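PDB 3EBY: beta subunit of a putative Aromatic-ring-hydroxylating dioxygenase, which probably serves as the non-catalytic beta subunit of an aromatic-ring-hydroxylating dioxygenase and forms a trimer of NTF2-like subunits. Local coordinates for residues Y23-D28 against F87-I92; Q46-E51 against T147-T152; A59-C64 against I155-A160; A109-F114 against I124-K129. All blocks are in the same frame, centred on the assembly; numbering follows the deposited sequence. Where two conformers were deposited one is given.

Interaction 1: residues Y23-D28 against F87-I92; sequences YGLCLD and FNRHLI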
loop_
_atom_site.group_PDB
_atom_site.type_symbol
_atom_site.label_atom_id
_atom_site.label_comp_id
_atom_site.label_asym_id
_atom_site.label_seq_id
_atom_site.Cartn_x
_atom_site.Cartn_y
_atom_site.Cartn_z
ATOM N N TYR A 23 11.629 7.155 0.474
ATOM C CA TYR A 23 11.234 8.255 1.364
ATOM C C TYR A 23 10.545 7.672 2.621
ATOM O O TYR A 23 10.854 8.039 3.770
ATOM C CB TYR A 23 10.289 9.207 0.602
ATOM C CG TYR A 23 9.737 10.379 1.413
ATOM C CD1 TYR A 23 8.645 10.217 2.271
ATOM C CD2 TYR A 23 10.288 11.650 1.300
ATOM C CE1 TYR A 23 8.152 11.284 3.007
ATOM C CE2 TYR A 23 9.782 12.727 2.047
ATOM C CZ TYR A 23 8.746 12.526 2.910
ATOM O OH TYR A 23 8.221 13.605 3.611
ATOM N N GLY A 24 9.596 6.774 2.408
ATOM C CA GLY A 24 8.918 6.129 3.536
ATOM C C GLY A 24 9.874 5.355 4.418
ATOM O O GLY A 24 9.764 5.404 5.642
ATOM N N LEU A 25 10.801 4.604 3.799
ATOM C CA LEU A 25 11.730 3.756 4.580
ATOM C C LEU A 25 12.745 4.604 5.357
ATOM O O LEU A 25 13.078 4.278 6.494
ATOM C CB LEU A 25 12.442 2.728 3.697
ATOM C CG LEU A 25 11.662 1.406 3.509
ATOM C CD1 LEU A 25 12.413 0.481 2.562
ATOM C CD2 LEU A 25 11.403 0.711 4.853
ATOM N N CYS A 26 13.194 5.706 4.752
ATOM C CA CYS A 26 14.098 6.662 5.414
ATOM C C CYS A 26 13.493 7.155 6.742
ATOM O O CYS A 26 14.135 7.060 7.802
ATOM C CB CYS A 26 14.391 7.829 4.434
ATOM S SG CYS A 26 14.816 9.327 5.186
ATOM N N LEU A 27 12.225 7.555 6.717
ATOM C CA LEU A 27 11.563 8.041 7.929
ATOM C C LEU A 27 11.275 6.913 8.934
ATOM O O LEU A 27 11.537 7.061 10.135
ATOM C CB LEU A 27 10.263 8.809 7.591
ATOM C CG LEU A 27 10.523 10.137 6.830
ATOM C CD1 LEU A 27 9.187 10.779 6.286
ATOM C CD2 LEU A 27 11.292 11.083 7.715
ATOM N N ASP A 28 10.806 5.773 8.429
ATOM C CA ASP A 28 10.437 4.650 9.297
ATOM C C ASP A 28 11.658 4.044 10.003
ATOM O O ASP A 28 11.558 3.608 11.147
ATOM C CB ASP A 28 9.744 3.583 8.506
ATOM C CG ASP A 28 8.405 4.044 7.930
ATOM O OD1 ASP A 28 7.876 5.103 8.369
ATOM O OD2 ASP A 28 7.905 3.342 7.031
ATOM N N PHE A 87 7.364 4.061 17.029
ATOM C CA PHE A 87 7.778 3.401 15.806
ATOM C C PHE A 87 6.757 3.715 14.728
ATOM O O PHE A 87 5.556 3.495 14.919
ATOM C CB PHE A 87 7.868 1.896 15.988
ATOM C CG PHE A 87 8.910 1.468 16.979
ATOM C CD1 PHE A 87 10.065 2.213 17.164
ATOM C CD2 PHE A 87 8.747 0.302 17.715
ATOM C CE1 PHE A 87 11.014 1.822 18.096
ATOM C CE2 PHE A 87 9.719 -0.106 18.615
ATOM C CZ PHE A 87 10.840 0.668 18.809
ATOM N N ASN A 88 7.255 4.197 13.597
ATOM C CA ASN A 88 6.408 4.575 12.479
ATOM C C ASN A 88 6.557 3.636 11.320
ATOM O O ASN A 88 7.640 3.092 11.068
ATOM C CB ASN A 88 6.720 5.995 12.023
ATOM C CG ASN A 88 6.400 7.024 13.082
ATOM O OD1 ASN A 88 5.270 7.075 13.598
ATOM N ND2 ASN A 88 7.433 7.724 13.546
ATOM N N ARG A 89 5.480 3.537 10.539
ATOM C CA ARG A 89 5.438 2.699 9.376
ATOM C C ARG A 89 4.605 3.419 8.314
ATOM O O ARG A 89 3.427 3.685 8.538
ATOM C CB ARG A 89 4.752 1.381 9.747
ATOM C CG ARG A 89 4.677 0.388 8.659
ATOM C CD ARG A 89 6.037 0.031 8.210
ATOM N NE ARG A 89 6.919 -0.275 9.336
ATOM C CZ ARG A 89 8.240 -0.285 9.237
ATOM N NH1 ARG A 89 8.820 0.014 8.095
ATOM N NH2 ARG A 89 8.977 -0.617 10.267
ATOM N N HIS A 90 5.212 3.701 7.163
ATOM C CA HIS A 90 4.493 4.295 6.008
ATOM C C HIS A 90 4.113 3.199 5.007
ATOM O O HIS A 90 4.946 2.335 4.657
ATOM C CB HIS A 90 5.394 5.275 5.232
ATOM C CG HIS A 90 5.599 6.606 5.887
ATOM N ND1 HIS A 90 6.381 6.766 7.011
ATOM C CD2 HIS A 90 5.346 7.863 5.426
ATOM C CE1 HIS A 90 6.468 8.057 7.303
ATOM N NE2 HIS A 90 5.824 8.745 6.370
ATOM N N LEU A 91 2.877 3.255 4.525
ATOM C CA LEU A 91 2.529 2.625 3.284
ATOM C C LEU A 91 2.112 3.723 2.305
ATOM O O LEU A 91 1.225 4.530 2.593
ATOM C CB LEU A 91 1.430 1.560 3.432
ATOM C CG LEU A 91 1.765 0.272 4.223
ATOM C CD1 LEU A 91 0.490 -0.564 4.313
ATOM C CD2 LEU A 91 2.844 -0.571 3.553
ATOM N N ILE A 92 2.768 3.761 1.160
ATOM C CA ILE A 92 2.508 4.770 0.149
ATOM C C ILE A 92 1.993 4.122 -1.130
ATOM O O ILE A 92 2.591 3.167 -1.675
ATOM C CB ILE A 92 3.801 5.626 -0.124
ATOM C CG1 ILE A 92 4.352 6.155 1.219
ATOM C CG2 ILE A 92 3.507 6.767 -1.100
ATOM C CD1 ILE A 92 5.764 6.820 1.135
HETATM O O HOH W 1 9.897 7.673 12.366
HETATM O O HOH W 2 7.675 2.746 4.432
HETATM O O HOH W 3 10.048 4.824 13.111
#
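The carboxylate of D28, in the last turn of helix 8-28, is gripped twice by H90 of an antiparallel strand. H90 ND1 donates to D28 OD1 over 2.6 Å, in the imidazole plane and onto the oxygen's syn lone pair. The backbone N of H90 gives a straight bond of 2.7 Å to D28 OD2 (173°), from above the carboxylate plane. With both oxygens held, the carboxylate can hardly rotate. R89 NH1 lies 3.6 Å from D28 OD2, a long ion pair by charge alone, since the oxygen stands well out of the guanidinium plane. G24 CA lies over one face of the H90 ring and 4.0 Å from I92 CD1. Three waters bridge the segments: D28 O to N88 N, L27 O to N88 ND2, D28 OD2 to H90 O. In the second shell, H90 NE2 bonds to I163 O at the C-terminus; D28 and I163 together would probably favour a doubly protonated, positively charged H90. N88 OD1 takes a bond from Q115, and R89 NH1 reaches S110 of the second subunit. The end of helix 8-28 runs antiparallel alongside strand 87-101, on the side of H90 and I92, and this strand pairs through its backbone with strand 104-116.

Interaction 2: residues Q46-E51 against T147-T152; sequences QVIARE and TCIYDT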
loop_
_atom_site.group_PDB
_atom_site.type_symbol
_atom_site.label_atom_id
_atom_site.label_comp_id
_atom_site.label_asym_id
_atom_site.label_seq_id
_atom_site.Cartn_x
_atom_site.Cartn_y
_atom_site.Cartn_z
ATOM N N GLN A 46 5.111 21.070 3.487
ATOM C CA GLN A 46 4.070 21.436 4.422
ATOM C C GLN A 46 3.099 20.299 4.673
ATOM O O GLN A 46 2.951 19.361 3.849
ATOM C CB GLN A 46 3.345 22.703 3.959
ATOM C CG GLN A 46 2.500 22.556 2.745
ATOM C CD GLN A 46 2.042 23.914 2.179
ATOM O OE1 GLN A 46 2.113 24.956 2.861
ATOM N NE2 GLN A 46 1.595 23.903 0.937
ATOM N N VAL A 47 2.463 20.370 5.835
ATOM C CA VAL A 47 1.501 19.369 6.283
ATOM C C VAL A 47 0.222 20.167 6.662
ATOM O O VAL A 47 0.253 21.027 7.569
ATOM C CB VAL A 47 2.059 18.553 7.484
ATOM C CG1 VAL A 47 0.981 17.579 8.014
ATOM C CG2 VAL A 47 3.377 17.774 7.068
ATOM N N ILE A 48 -0.855 19.936 5.910
ATOM C CA ILE A 48 -2.067 20.745 6.005
ATOM C C ILE A 48 -3.300 19.872 5.997
ATOM O O ILE A 48 -3.354 18.861 5.287
ATOM C CB ILE A 48 -2.173 21.747 4.831
ATOM C CG1 ILE A 48 -1.826 21.063 3.504
ATOM C CG2 ILE A 48 -1.250 22.909 5.057
ATOM C CD1 ILE A 48 -2.433 21.758 2.280
ATOM N N ALA A 49 -4.276 20.230 6.826
ATOM C CA ALA A 49 -5.547 19.464 6.902
ATOM C C ALA A 49 -6.345 19.582 5.606
ATOM O O ALA A 49 -6.354 20.638 4.974
ATOM C CB ALA A 49 -6.381 19.964 8.092
ATOM N N ARG A 50 -7.001 18.486 5.195
ATOM C CA ARG A 50 -7.789 18.465 3.949
ATOM C C ARG A 50 -8.746 19.674 3.875
ATOM O O ARG A 50 -8.856 20.332 2.842
ATOM C CB ARG A 50 -8.599 17.162 3.856
ATOM C CG ARG A 50 -9.347 16.982 2.517
ATOM C CD ARG A 50 -10.454 15.911 2.594
ATOM N NE ARG A 50 -9.978 14.515 2.589
ATOM C CZ ARG A 50 -10.201 13.634 1.600
ATOM N NH1 ARG A 50 -10.772 14.019 0.452
ATOM N NH2 ARG A 50 -9.789 12.383 1.727
ATOM N N GLU A 51 -9.456 19.932 4.953
ATOM C CA GLU A 51 -10.428 21.030 4.942
ATOM C C GLU A 51 -9.794 22.426 4.822
ATOM O O GLU A 51 -10.448 23.374 4.353
ATOM C CB GLU A 51 -11.298 20.975 6.171
ATOM C CG GLU A 51 -12.293 19.858 6.128
ATOM C CD GLU A 51 -13.060 19.733 7.402
ATOM O OE1 GLU A 51 -12.429 19.435 8.438
ATOM O OE2 GLU A 51 -14.306 19.908 7.367
ATOM N N THR A 147 3.274 18.738 -0.365
ATOM C CA THR A 147 2.218 19.083 0.541
ATOM C C THR A 147 1.522 17.779 0.965
ATOM O O THR A 147 1.086 17.011 0.130
ATOM C CB THR A 147 1.188 20.027 -0.125
ATOM O OG1 THR A 147 1.819 21.258 -0.523
ATOM C CG2 THR A 147 0.029 20.322 0.831
ATOM N N CYS A 148 1.506 17.526 2.269
ATOM C CA CYS A 148 0.845 16.347 2.825
ATOM C C CYS A 148 -0.528 16.773 3.279
ATOM O O CYS A 148 -0.665 17.510 4.278
ATOM C CB CYS A 148 1.643 15.812 4.030
ATOM S SG CYS A 148 3.416 15.526 3.724
ATOM N N ILE A 149 -1.532 16.456 2.462
ATOM C CA ILE A 149 -2.923 16.860 2.735
ATOM C C ILE A 149 -3.628 15.739 3.537
ATOM O O ILE A 149 -3.863 14.632 3.004
ATOM C CB ILE A 149 -3.715 17.132 1.407
ATOM C CG1 ILE A 149 -3.001 18.176 0.539
ATOM C CG2 ILE A 149 -5.172 17.577 1.745
ATOM C CD1 ILE A 149 -3.737 18.535 -0.750
ATOM N N TYR A 150 -3.873 15.979 4.832
ATOM C CA TYR A 150 -4.206 14.885 5.736
ATOM C C TYR A 150 -5.630 14.926 6.306
ATOM O O TYR A 150 -6.256 16.003 6.435
ATOM C CB TYR A 150 -3.163 14.762 6.867
ATOM C CG TYR A 150 -3.253 15.889 7.908
ATOM C CD1 TYR A 150 -4.083 15.773 9.010
ATOM C CD2 TYR A 150 -2.513 17.061 7.763
ATOM C CE1 TYR A 150 -4.169 16.801 9.958
ATOM C CE2 TYR A 150 -2.595 18.096 8.718
ATOM C CZ TYR A 150 -3.444 17.967 9.780
ATOM O OH TYR A 150 -3.514 18.984 10.730
ATOM N N ASP A 151 -6.132 13.735 6.607
ATOM C CA ASP A 151 -7.499 13.538 7.077
ATOM C C ASP A 151 -7.591 13.488 8.615
ATOM O O ASP A 151 -8.503 14.052 9.194
ATOM C CB ASP A 151 -8.065 12.230 6.480
ATOM C CG ASP A 151 -8.194 12.288 4.982
ATOM O OD1 ASP A 151 -8.177 13.427 4.440
ATOM O OD2 ASP A 151 -8.240 11.203 4.355
ATOM N N THR A 152 -6.610 12.847 9.245
ATOM C CA THR A 152 -6.641 12.494 10.667
ATOM C C THR A 152 -6.436 13.736 11.549
ATOM O O THR A 152 -5.435 14.432 11.414
ATOM C CB THR A 152 -5.551 11.464 10.982
ATOM O OG1 THR A 152 -5.529 10.452 9.947
ATOM C CG2 THR A 152 -5.780 10.799 12.365
#
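Strands 46-49 and 147-150 run parallel, crossing at -23° with their axes 4.7 Å apart, and the pairing is in register from Q46 beside T147 to A49 beside Y150. C148 N donates to Q46 O (2.8 Å), I48 N to C148 O, and Y150 N to I48 O; R50 N to Y150 O carries the pattern into the 3-10 turn that opens at R50. On the face of Q46 and I48, the extended Q46 side chain runs alongside T147, and its NE2 donates in the amide plane to T147 OG1 at 3.0 Å. I48 and I149 lie side by side there, CD1 against CG1. V47 and C148 occupy the other face. Y150 holds its ring in the crowded position between backbone N and carbonyl carbon (chi1 72°), which swings it across strand 46-49: A49 CA packs over one face, 3.9 Å from the centroid in a CH-pi contact, and V47 CG1 approaches CD2 at 3.5 Å. Beyond the strands, R50 bends at chi3 and meets D151 side-on. NE donates to D151 OD1 at 2.8 Å and NH2 to OD2 at 3.3 Å, the second nearly straight at 173°; both oxygens are approached from above the carboxylate plane. R50 NH1 also bonds to D28 O of the third subunit, and NH2 makes a weak bond to N88 O there. Two-point pairing with D151 fixes the guanidinium's orientation and probably offsets its charge beside R89 of that neighbour, so the salt bridge probably helps hold R50 in place for its bonds to the third subunit.

Interaction 3: residues A59-C64 against I155-A160; sequences AAVMYC and IATLLA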
loop_
_atom_site.group_PDB
_atom_site.type_symbol
_atom_site.label_atom_id
_atom_site.label_comp_id
_atom_site.label_asym_id
_atom_site.label_seq_id
_atom_site.Cartn_x
_atom_site.Cartn_y
_atom_site.Cartn_z
ATOM N N ALA A 59 -4.012 26.833 7.268
ATOM C CA ALA A 59 -3.078 26.663 8.327
ATOM C C ALA A 59 -2.302 25.375 8.133
ATOM O O ALA A 59 -2.891 24.290 8.037
ATOM C CB ALA A 59 -3.834 26.629 9.670
ATOM N N ALA A 60 -0.986 25.491 8.050
ATOM C CA ALA A 60 -0.134 24.322 8.009
ATOM C C ALA A 60 0.309 24.014 9.432
ATOM O O ALA A 60 0.753 24.903 10.148
ATOM C CB ALA A 60 1.082 24.589 7.134
ATOM N N VAL A 61 0.247 22.747 9.813
ATOM C CA VAL A 61 0.692 22.318 11.143
ATOM C C VAL A 61 2.187 21.900 11.144
ATOM O O VAL A 61 2.780 21.668 12.198
ATOM C CB VAL A 61 -0.218 21.185 11.678
ATOM C CG1 VAL A 61 0.312 20.642 12.999
ATOM C CG2 VAL A 61 -1.667 21.712 11.851
HETATM N N MSE A 62 2.779 21.809 9.958
HETATM C CA MSE A 62 4.224 21.654 9.813
HETATM C C MSE A 62 4.596 22.392 8.527
HETATM O O MSE A 62 3.849 22.368 7.541
HETATM C CB MSE A 62 4.628 20.165 9.755
HETATM C CG MSE A 62 6.076 19.913 10.059
HETATM SE SE MSE A 62 6.508 17.975 10.247
HETATM C CE MSE A 62 5.160 17.439 10.837
ATOM N N TYR A 63 5.641 23.207 8.579
ATOM C CA TYR A 63 5.907 24.102 7.462
ATOM C C TYR A 63 7.412 24.435 7.348
ATOM O O TYR A 63 8.038 24.879 8.332
ATOM C CB TYR A 63 5.112 25.373 7.645
ATOM C CG TYR A 63 5.329 26.396 6.562
ATOM C CD1 TYR A 63 6.343 27.337 6.662
ATOM C CD2 TYR A 63 4.494 26.446 5.459
ATOM C CE1 TYR A 63 6.522 28.289 5.675
ATOM C CE2 TYR A 63 4.687 27.357 4.464
ATOM C CZ TYR A 63 5.691 28.286 4.583
ATOM O OH TYR A 63 5.861 29.205 3.593
ATOM N N CYS A 64 7.980 24.163 6.173
ATOM C CA CYS A 64 9.403 24.446 5.890
ATOM C C CYS A 64 9.505 25.026 4.491
ATOM O O CYS A 64 9.148 24.358 3.531
ATOM C CB CYS A 64 10.229 23.178 5.946
ATOM S SG CYS A 64 10.162 22.202 7.461
ATOM N N ILE A 155 -2.646 15.162 15.472
ATOM C CA ILE A 155 -1.337 15.035 14.887
ATOM C C ILE A 155 -0.391 15.655 15.910
ATOM O O ILE A 155 -0.801 16.552 16.672
ATOM C CB ILE A 155 -1.268 15.765 13.524
ATOM C CG1 ILE A 155 0.038 15.459 12.781
ATOM C CG2 ILE A 155 -1.450 17.281 13.695
ATOM C CD1 ILE A 155 0.054 15.987 11.370
ATOM N N ALA A 156 0.834 15.139 15.982
ATOM C CA ALA A 156 1.815 15.665 16.947
ATOM C C ALA A 156 2.080 17.136 16.671
ATOM O O ALA A 156 2.300 17.527 15.517
ATOM C CB ALA A 156 3.114 14.894 16.857
ATOM N N THR A 157 2.162 17.935 17.733
ATOM C CA THR A 157 2.520 19.339 17.592
ATOM C C THR A 157 3.822 19.704 18.312
ATOM O O THR A 157 4.316 20.834 18.165
ATOM C CB THR A 157 1.394 20.275 18.072
ATOM O OG1 THR A 157 1.163 20.093 19.484
ATOM C CG2 THR A 157 0.100 20.007 17.284
ATOM N N LEU A 158 4.406 18.743 19.044
ATOM C CA LEU A 158 5.720 18.948 19.684
ATOM C C LEU A 158 6.687 17.880 19.187
ATOM O O LEU A 158 6.388 16.668 19.247
ATOM C CB LEU A 158 5.604 18.890 21.228
ATOM C CG LEU A 158 6.911 19.062 22.038
ATOM C CD1 LEU A 158 7.434 20.495 21.897
ATOM C CD2 LEU A 158 6.704 18.707 23.517
ATOM N N LEU A 159 7.825 18.326 18.657
ATOM C CA LEU A 159 8.889 17.398 18.187
ATOM C C LEU A 159 8.318 16.316 17.271
ATOM O O LEU A 159 8.636 15.120 17.411
ATOM C CB LEU A 159 9.637 16.786 19.391
ATOM C CG LEU A 159 10.429 17.791 20.243
ATOM C CD1 LEU A 159 10.921 17.155 21.542
ATOM C CD2 LEU A 159 11.578 18.441 19.467
ATOM N N ALA A 160 7.528 16.759 16.288
ATOM C CA ALA A 160 6.853 15.877 15.363
ATOM C C ALA A 160 7.819 15.323 14.290
ATOM O O ALA A 160 8.576 16.073 13.662
ATOM C CB ALA A 160 5.673 16.628 14.695
HETATM O O HOH W 4 4.188 19.529 14.102
#
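A classic beta bulge in strand 60-64, where V61 and M62 together face V47 of the neighbouring strand, sends two successive side chains to the C-terminal loop of this NTF2-like fold. M62, a selenomethionine, is the longer probe. From CB the chain is extended, CG anti to the backbone N (chi1 -161°) and SE anti again at chi2 (171°); CB, CG and SE make no close contact with segment 155-160. The bend comes at chi3 (-32°), turning the terminal methyl CE onto A160 CB at 4.0 Å. Along the way the side chain also touches V47 and R73 of helix 67-79. V61, one residue earlier, is short and reaches tip to tip: its CG1, anti to the backbone N, meets I155 CG2 at 3.9 Å and T157 CG2 more loosely. I155 puts that methyl in the crowded position between backbone N and carbonyl carbon, where it also lies by Y150, while CG1 and CD1 pack on Y125 and N126. Apolar methyl packing carries the contact, and no direct polar bond links the segments. Between the two methyl contacts, a single water donates to both backbones, at 3.2 Å to V61 O and at 3.1 Å to A156 O.

Interaction 4: residues A109-F114 against I124-K129; sequences ASYVVF and IYNAGK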
loop_
_atom_site.group_PDB
_atom_site.type_symbol
_atom_site.label_atom_id
_atom_site.label_comp_id
_atom_site.label_asym_id
_atom_site.label_seq_id
_atom_site.Cartn_x
_atom_site.Cartn_y
_atom_site.Cartn_z
ATOM N N ALA A 109 0.119 10.914 -4.484
ATOM C CA ALA A 109 0.103 9.531 -4.001
ATOM C C ALA A 109 -0.532 9.473 -2.620
ATOM O O ALA A 109 -0.215 10.299 -1.749
ATOM C CB ALA A 109 1.529 8.970 -3.969
ATOM N N SER A 110 -1.459 8.532 -2.426
ATOM C CA SER A 110 -2.066 8.306 -1.130
ATOM C C SER A 110 -1.055 7.683 -0.198
ATOM O O SER A 110 -0.153 6.991 -0.638
ATOM C CB SER A 110 -3.295 7.384 -1.224
ATOM O OG SER A 110 -4.336 8.060 -1.912
ATOM N N TYR A 111 -1.208 7.959 1.086
ATOM C CA TYR A 111 -0.356 7.370 2.131
ATOM C C TYR A 111 -1.107 7.183 3.448
ATOM O O TYR A 111 -2.082 7.885 3.748
ATOM C CB TYR A 111 0.898 8.241 2.380
ATOM C CG TYR A 111 0.589 9.540 3.131
ATOM C CD1 TYR A 111 0.389 9.546 4.512
ATOM C CD2 TYR A 111 0.404 10.736 2.442
ATOM C CE1 TYR A 111 0.043 10.725 5.181
ATOM C CE2 TYR A 111 -0.007 11.919 3.119
ATOM C CZ TYR A 111 -0.186 11.892 4.475
ATOM O OH TYR A 111 -0.625 13.024 5.148
ATOM N N VAL A 112 -0.618 6.236 4.237
ATOM C CA VAL A 112 -1.028 6.106 5.623
ATOM C C VAL A 112 0.203 5.863 6.432
ATOM O O VAL A 112 1.037 5.026 6.067
ATOM C CB VAL A 112 -2.060 4.998 5.856
ATOM C CG1 VAL A 112 -2.378 4.897 7.355
ATOM C CG2 VAL A 112 -3.363 5.293 5.063
ATOM N N VAL A 113 0.330 6.611 7.526
ATOM C CA VAL A 113 1.381 6.403 8.495
ATOM C C VAL A 113 0.748 5.719 9.705
ATOM O O VAL A 113 -0.253 6.205 10.261
ATOM C CB VAL A 113 2.051 7.740 8.990
ATOM C CG1 VAL A 113 3.139 7.407 10.016
ATOM C CG2 VAL A 113 2.594 8.536 7.827
ATOM N N PHE A 114 1.270 4.564 10.014
ATOM C CA PHE A 114 0.873 3.769 11.183
ATOM C C PHE A 114 1.915 3.975 12.290
ATOM O O PHE A 114 3.117 4.101 12.018
ATOM C CB PHE A 114 0.805 2.281 10.813
ATOM C CG PHE A 114 -0.084 1.983 9.639
ATOM C CD1 PHE A 114 0.397 2.088 8.337
ATOM C CD2 PHE A 114 -1.417 1.671 9.826
ATOM C CE1 PHE A 114 -0.426 1.857 7.255
ATOM C CE2 PHE A 114 -2.258 1.446 8.729
ATOM C CZ PHE A 114 -1.770 1.555 7.458
ATOM N N ILE A 124 -3.626 3.848 13.362
ATOM C CA ILE A 124 -3.480 4.780 12.259
ATOM C C ILE A 124 -3.168 6.165 12.808
ATOM O O ILE A 124 -3.965 6.735 13.578
ATOM C CB ILE A 124 -4.756 4.880 11.395
ATOM C CG1 ILE A 124 -5.143 3.501 10.823
ATOM C CG2 ILE A 124 -4.507 5.893 10.293
ATOM C CD1 ILE A 124 -6.637 3.303 10.648
ATOM N N TYR A 125 -1.977 6.672 12.508
ATOM C CA TYR A 125 -1.536 7.973 13.013
ATOM C C TYR A 125 -1.949 9.136 12.107
ATOM O O TYR A 125 -2.483 10.157 12.594
ATOM C CB TYR A 125 -0.029 7.958 13.230
ATOM C CG TYR A 125 0.567 9.294 13.549
ATOM C CD1 TYR A 125 0.190 9.991 14.681
ATOM C CD2 TYR A 125 1.457 9.885 12.690
ATOM C CE1 TYR A 125 0.723 11.238 14.963
ATOM C CE2 TYR A 125 1.967 11.143 12.934
ATOM C CZ TYR A 125 1.623 11.802 14.092
ATOM O OH TYR A 125 2.172 13.041 14.346
ATOM N N ASN A 126 -1.667 9.006 10.803
ATOM C CA ASN A 126 -1.981 10.064 9.842
ATOM C C ASN A 126 -2.214 9.462 8.470
ATOM O O ASN A 126 -1.341 8.731 7.960
ATOM C CB ASN A 126 -0.823 11.089 9.796
ATOM C CG ASN A 126 -1.137 12.289 8.970
ATOM O OD1 ASN A 126 -0.886 12.297 7.769
ATOM N ND2 ASN A 126 -1.772 13.305 9.590
ATOM N N ALA A 127 -3.420 9.665 7.931
ATOM C CA ALA A 127 -3.761 9.278 6.547
ATOM C C ALA A 127 -3.968 10.518 5.694
ATOM O O ALA A 127 -4.578 11.503 6.148
ATOM C CB ALA A 127 -5.055 8.391 6.522
ATOM N N GLY A 128 -3.538 10.458 4.431
ATOM C CA GLY A 128 -3.638 11.628 3.536
ATOM C C GLY A 128 -3.187 11.321 2.129
ATOM O O GLY A 128 -3.124 10.156 1.742
ATOM N N LYS A 129 -2.831 12.362 1.378
ATOM C CA LYS A 129 -2.170 12.191 0.120
ATOM C C LYS A 129 -1.068 13.229 -0.043
ATOM O O LYS A 129 -1.159 14.341 0.521
ATOM C CB LYS A 129 -3.137 12.266 -1.053
ATOM C CG LYS A 129 -3.713 13.623 -1.317
ATOM C CD LYS A 129 -4.426 13.647 -2.661
ATOM C CE LYS A 129 -5.158 14.948 -2.871
ATOM N NZ LYS A 129 -5.734 15.041 -4.280
#
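One face of the Y111 ring lies over the backbone of G128, whose CA sits 4.0 Å from the centroid in a CH-pi contact. At the ring edge, in plane, N126 OD1 accepts from Y111 OH at 2.7 Å, nearly along its C=O axis. Ring and amide are almost coplanar (11°), so the buried phenol hydroxyl and amide oxygen satisfy each other. The crowded chi1 of Y111 (73°) folds its ring over the partner strand, and Y130 stacks on it. The F114 ring is brushed by V112 CG1 over one face, and its CE2 runs beside I124 CG1. Y125 presents its ring edge to V113 CG1, while its hydroxyl bonds to A156 N. Beneath the side chains, Y111 N donates to G128 O and G128 N to Y111 O, each at 3.0 Å. V113 N donates to N126 O at 2.7 Å. V113 O accepts twice, from Y125 N at 2.9 Å and from N126 N at 3.2 Å. Since Y125 and N126 both face V113, this is a classic beta bulge, set in the long antiparallel hairpin of strands 104-116 and 122-135 inside the curved NTF2-like sheet, between strands 142-150 and 87-101.

All four contacts meet one mixed sheet, ordered 60-64, 43-49, 142-150, 122-135, 104-116, 87-101. Interaction 1 lays helix 8-28 on one edge strand and interaction 3 ties the other to the C-terminal loop, their centres about 17 Å apart. Interactions 4 and 2 lie between, each about 10 Å from its neighbour, centre to centre, joined by backbone bonds such as R89 O to F114 N and V47 O to V61 N. Along the chain, interaction 4 is nested inside interactions 2 and 3, while segments of interactions 1, 2 and 3 alternate, so early and late sequence interleave in one domain. Interactions 1, 2 and 4 also touch neighbouring subunits, so the same parts of the fold contribute to contacts within the trimer.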